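Local coordinates for regulatory protein SdiA (Escherichia coli, PDB 4LFU) that activates transcription of the ftsQAZ cell-division genes and, as a LuxR-type quorum-sensing receptor, binds acyl-homoserine lactone autoinducers made by other bacteria, at residues A[39-44]-A[62-67]. Numbering follows the deposited sequence.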
loop_
_atom_site.group_PDB
_atom_site.type_symbol
_atom_site.label_atom_id
_atom_site.label_comp_id
_atom_site.label_asym_id
_atom_site.label_seq_id
_atom_site.Cartn_x
_atom_site.Cartn_y
_atom_site.Cartn_z
ATOM N N TYR A 39 -28.067 -4.518 1.959
ATOM C CA TYR A 39 -27.343 -5.780 1.942
ATOM C C TYR A 39 -27.664 -6.531 3.206
ATOM O O TYR A 39 -27.987 -5.921 4.213
ATOM C CB TYR A 39 -25.835 -5.552 1.795
ATOM C CG TYR A 39 -25.457 -5.193 0.383
ATOM C CD1 TYR A 39 -25.442 -6.159 -0.631
ATOM C CD2 TYR A 39 -25.134 -3.878 0.045
ATOM C CE1 TYR A 39 -25.104 -5.819 -1.934
ATOM C CE2 TYR A 39 -24.810 -3.533 -1.258
ATOM C CZ TYR A 39 -24.783 -4.498 -2.235
ATOM O OH TYR A 39 -24.440 -4.122 -3.521
ATOM N N ASP A 40 -27.589 -7.856 3.140
ATOM C CA ASP A 40 -27.919 -8.722 4.265
ATOM C C ASP A 40 -26.687 -8.996 5.101
ATOM O O ASP A 40 -26.746 -9.023 6.333
ATOM C CB ASP A 40 -28.496 -10.046 3.754
ATOM C CG ASP A 40 -29.818 -9.861 3.056
ATOM O OD1 ASP A 40 -30.649 -9.066 3.540
ATOM O OD2 ASP A 40 -30.033 -10.492 2.014
ATOM N N TYR A 41 -25.562 -9.195 4.429
ATOM C CA TYR A 41 -24.364 -9.595 5.124
ATOM C C TYR A 41 -23.148 -8.763 4.740
ATOM O O TYR A 41 -23.102 -8.179 3.679
ATOM C CB TYR A 41 -24.077 -11.067 4.859
ATOM C CG TYR A 41 -25.190 -12.033 5.229
ATOM C CD1 TYR A 41 -25.423 -12.386 6.552
ATOM C CD2 TYR A 41 -25.982 -12.619 4.246
ATOM C CE1 TYR A 41 -26.431 -13.297 6.897
ATOM C CE2 TYR A 41 -27.006 -13.521 4.581
ATOM C CZ TYR A 41 -27.208 -13.860 5.898
ATOM O OH TYR A 41 -28.185 -14.750 6.223
ATOM N N TYR A 42 -22.165 -8.741 5.628
ATOM C CA TYR A 42 -20.840 -8.204 5.340
ATOM C C TYR A 42 -19.829 -9.223 5.847
ATOM O O TYR A 42 -20.154 -10.081 6.678
ATOM C CB TYR A 42 -20.624 -6.866 6.055
ATOM C CG TYR A 42 -20.377 -7.024 7.550
ATOM C CD1 TYR A 42 -21.451 -7.109 8.436
ATOM C CD2 TYR A 42 -19.071 -7.095 8.074
ATOM C CE1 TYR A 42 -21.256 -7.287 9.777
ATOM C CE2 TYR A 42 -18.858 -7.257 9.444
ATOM C CZ TYR A 42 -19.968 -7.347 10.282
ATOM O OH TYR A 42 -19.837 -7.517 11.646
ATOM N N SER A 43 -18.617 -9.147 5.312
ATOM C CA SER A 43 -17.477 -9.815 5.882
ATOM C C SER A 43 -16.254 -8.902 5.727
ATOM O O SER A 43 -16.075 -8.264 4.707
ATOM C CB SER A 43 -17.250 -11.187 5.234
ATOM O OG SER A 43 -16.854 -11.076 3.883
ATOM N N LEU A 44 -15.421 -8.835 6.757
ATOM C CA LEU A 44 -14.202 -8.058 6.683
ATOM C C LEU A 44 -13.069 -9.068 6.848
ATOM O O LEU A 44 -12.971 -9.694 7.904
ATOM C CB LEU A 44 -14.202 -7.004 7.800
ATOM C CG LEU A 44 -13.714 -5.560 7.568
ATOM C CD1 LEU A 44 -12.909 -5.049 8.828
ATOM C CD2 LEU A 44 -12.897 -5.334 6.279
ATOM N N ASN A 62 -20.918 -11.177 9.789
ATOM C CA ASN A 62 -22.212 -11.569 10.380
ATOM C C ASN A 62 -22.928 -12.720 9.633
ATOM O O ASN A 62 -24.105 -12.978 9.857
ATOM C CB ASN A 62 -23.146 -10.375 10.567
ATOM C CG ASN A 62 -23.600 -9.774 9.253
ATOM O OD1 ASN A 62 -24.523 -8.964 9.218
ATOM N ND2 ASN A 62 -22.952 -10.151 8.176
ATOM N N TYR A 63 -22.205 -13.402 8.751
ATOM C CA TYR A 63 -22.698 -14.628 8.145
ATOM C C TYR A 63 -23.009 -15.662 9.221
ATOM O O TYR A 63 -22.305 -15.729 10.255
ATOM C CB TYR A 63 -21.666 -15.223 7.213
ATOM C CG TYR A 63 -21.571 -14.587 5.843
ATOM C CD1 TYR A 63 -20.360 -14.052 5.393
ATOM C CD2 TYR A 63 -22.668 -14.548 4.985
ATOM C CE1 TYR A 63 -20.245 -13.488 4.122
ATOM C CE2 TYR A 63 -22.569 -13.996 3.725
ATOM C CZ TYR A 63 -21.350 -13.452 3.304
ATOM O OH TYR A 63 -21.237 -12.883 2.062
ATOM N N PRO A 64 -24.055 -16.487 8.988
ATOM C CA PRO A 64 -24.340 -17.522 9.996
ATOM C C PRO A 64 -23.084 -18.369 10.225
ATOM O O PRO A 64 -22.301 -18.608 9.285
ATOM C CB PRO A 64 -25.461 -18.347 9.357
ATOM C CG PRO A 64 -26.127 -17.405 8.383
ATOM C CD PRO A 64 -24.988 -16.537 7.849
ATOM N N GLU A 65 -22.877 -18.772 11.471
ATOM C CA GLU A 65 -21.759 -19.650 11.834
ATOM C C GLU A 65 -21.637 -20.931 11.009
ATOM O O GLU A 65 -20.536 -21.388 10.750
ATOM C CB GLU A 65 -21.781 -19.991 13.331
ATOM C CG GLU A 65 -20.379 -20.384 13.839
ATOM C CD GLU A 65 -20.348 -20.817 15.303
ATOM O OE1 GLU A 65 -21.179 -20.315 16.103
ATOM O OE2 GLU A 65 -19.490 -21.673 15.648
ATOM N N ALA A 66 -22.755 -21.522 10.597
ATOM C CA ALA A 66 -22.699 -22.773 9.813
ATOM C C ALA A 66 -22.079 -22.597 8.428
ATOM O O ALA A 66 -21.409 -23.510 7.920
ATOM C CB ALA A 66 -24.078 -23.410 9.710
ATOM N N TRP A 67 -22.311 -21.427 7.823
ATOM C CA TRP A 67 -21.737 -21.055 6.513
ATOM C C TRP A 67 -20.226 -20.846 6.569
ATOM O O TRP A 67 -19.491 -21.300 5.699
ATOM C CB TRP A 67 -22.375 -19.762 5.989
ATOM C CG TRP A 67 -23.852 -19.817 5.741
ATOM C CD1 TRP A 67 -24.751 -20.732 6.236
ATOM C CD2 TRP A 67 -24.616 -18.881 4.966
ATOM N NE1 TRP A 67 -26.022 -20.423 5.806
ATOM C CE2 TRP A 67 -25.970 -19.294 5.026
ATOM C CE3 TRP A 67 -24.285 -17.731 4.223
ATOM C CZ2 TRP A 67 -27.004 -18.593 4.373
ATOM C CZ3 TRP A 67 -25.309 -17.044 3.554
ATOM C CH2 TRP A 67 -26.659 -17.486 3.631
#
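Tyr-41 meets Tyr-63 and Trp-67 in an aromatic cluster, with Pro-64 packed against it, at the edge of the antiparallel sheet of the autoinducer-binding domain, a GAF-like fold. Here the chain leaves edge strand 57-61 and turns into helix 65-73; the connecting residues 62-64, with Trp-67 of the helix, pack against the start of the neighbouring strand 41-47.

The cluster is apolar and centres on the Tyr-41 ring. CB of Tyr-41 points at the 62-67 segment, and chi1 puts CG beside the backbone N, anti to the carbonyl carbon. Tyr-63 lies over one face of the ring, but the planes, 29° apart, are slid so far that the rings barely overlap; CB of Tyr-41 instead sits over the Tyr-63 ring, 3.5 Å from CE2. Farther out, CE1 of Tyr-41 reaches Pro-64 CD at 3.7 Å. Pro-64, whose rigid ring offers an apolar surface, is also the N-cap of the helix. One turn on, the wide indole of Trp-67 reaches back from the helix to bring CZ3 within 4.0 Å of Tyr-41 CE2, the two rings set obliquely at 54°. Tyrosine suits position 41 because its broad ring can pack on all three neighbours; at Tyr-63 the hydroxyl adds a hydrogen bond with Ser-136 OG on strand 130-137.

The small, flat side chain of Asn-62 fits against the Tyr-42 ring, its amide tilted from the ring plane and CG lying 3.5 Å from Tyr-42 CD1. The backbone continues the pairing of the two strands weakly: Tyr-42 O, also hydrogen-bonded to Thr-61 OG1, takes a weak 3.4 Å bond from Asn-62 N, with an N-H...O angle of 155°.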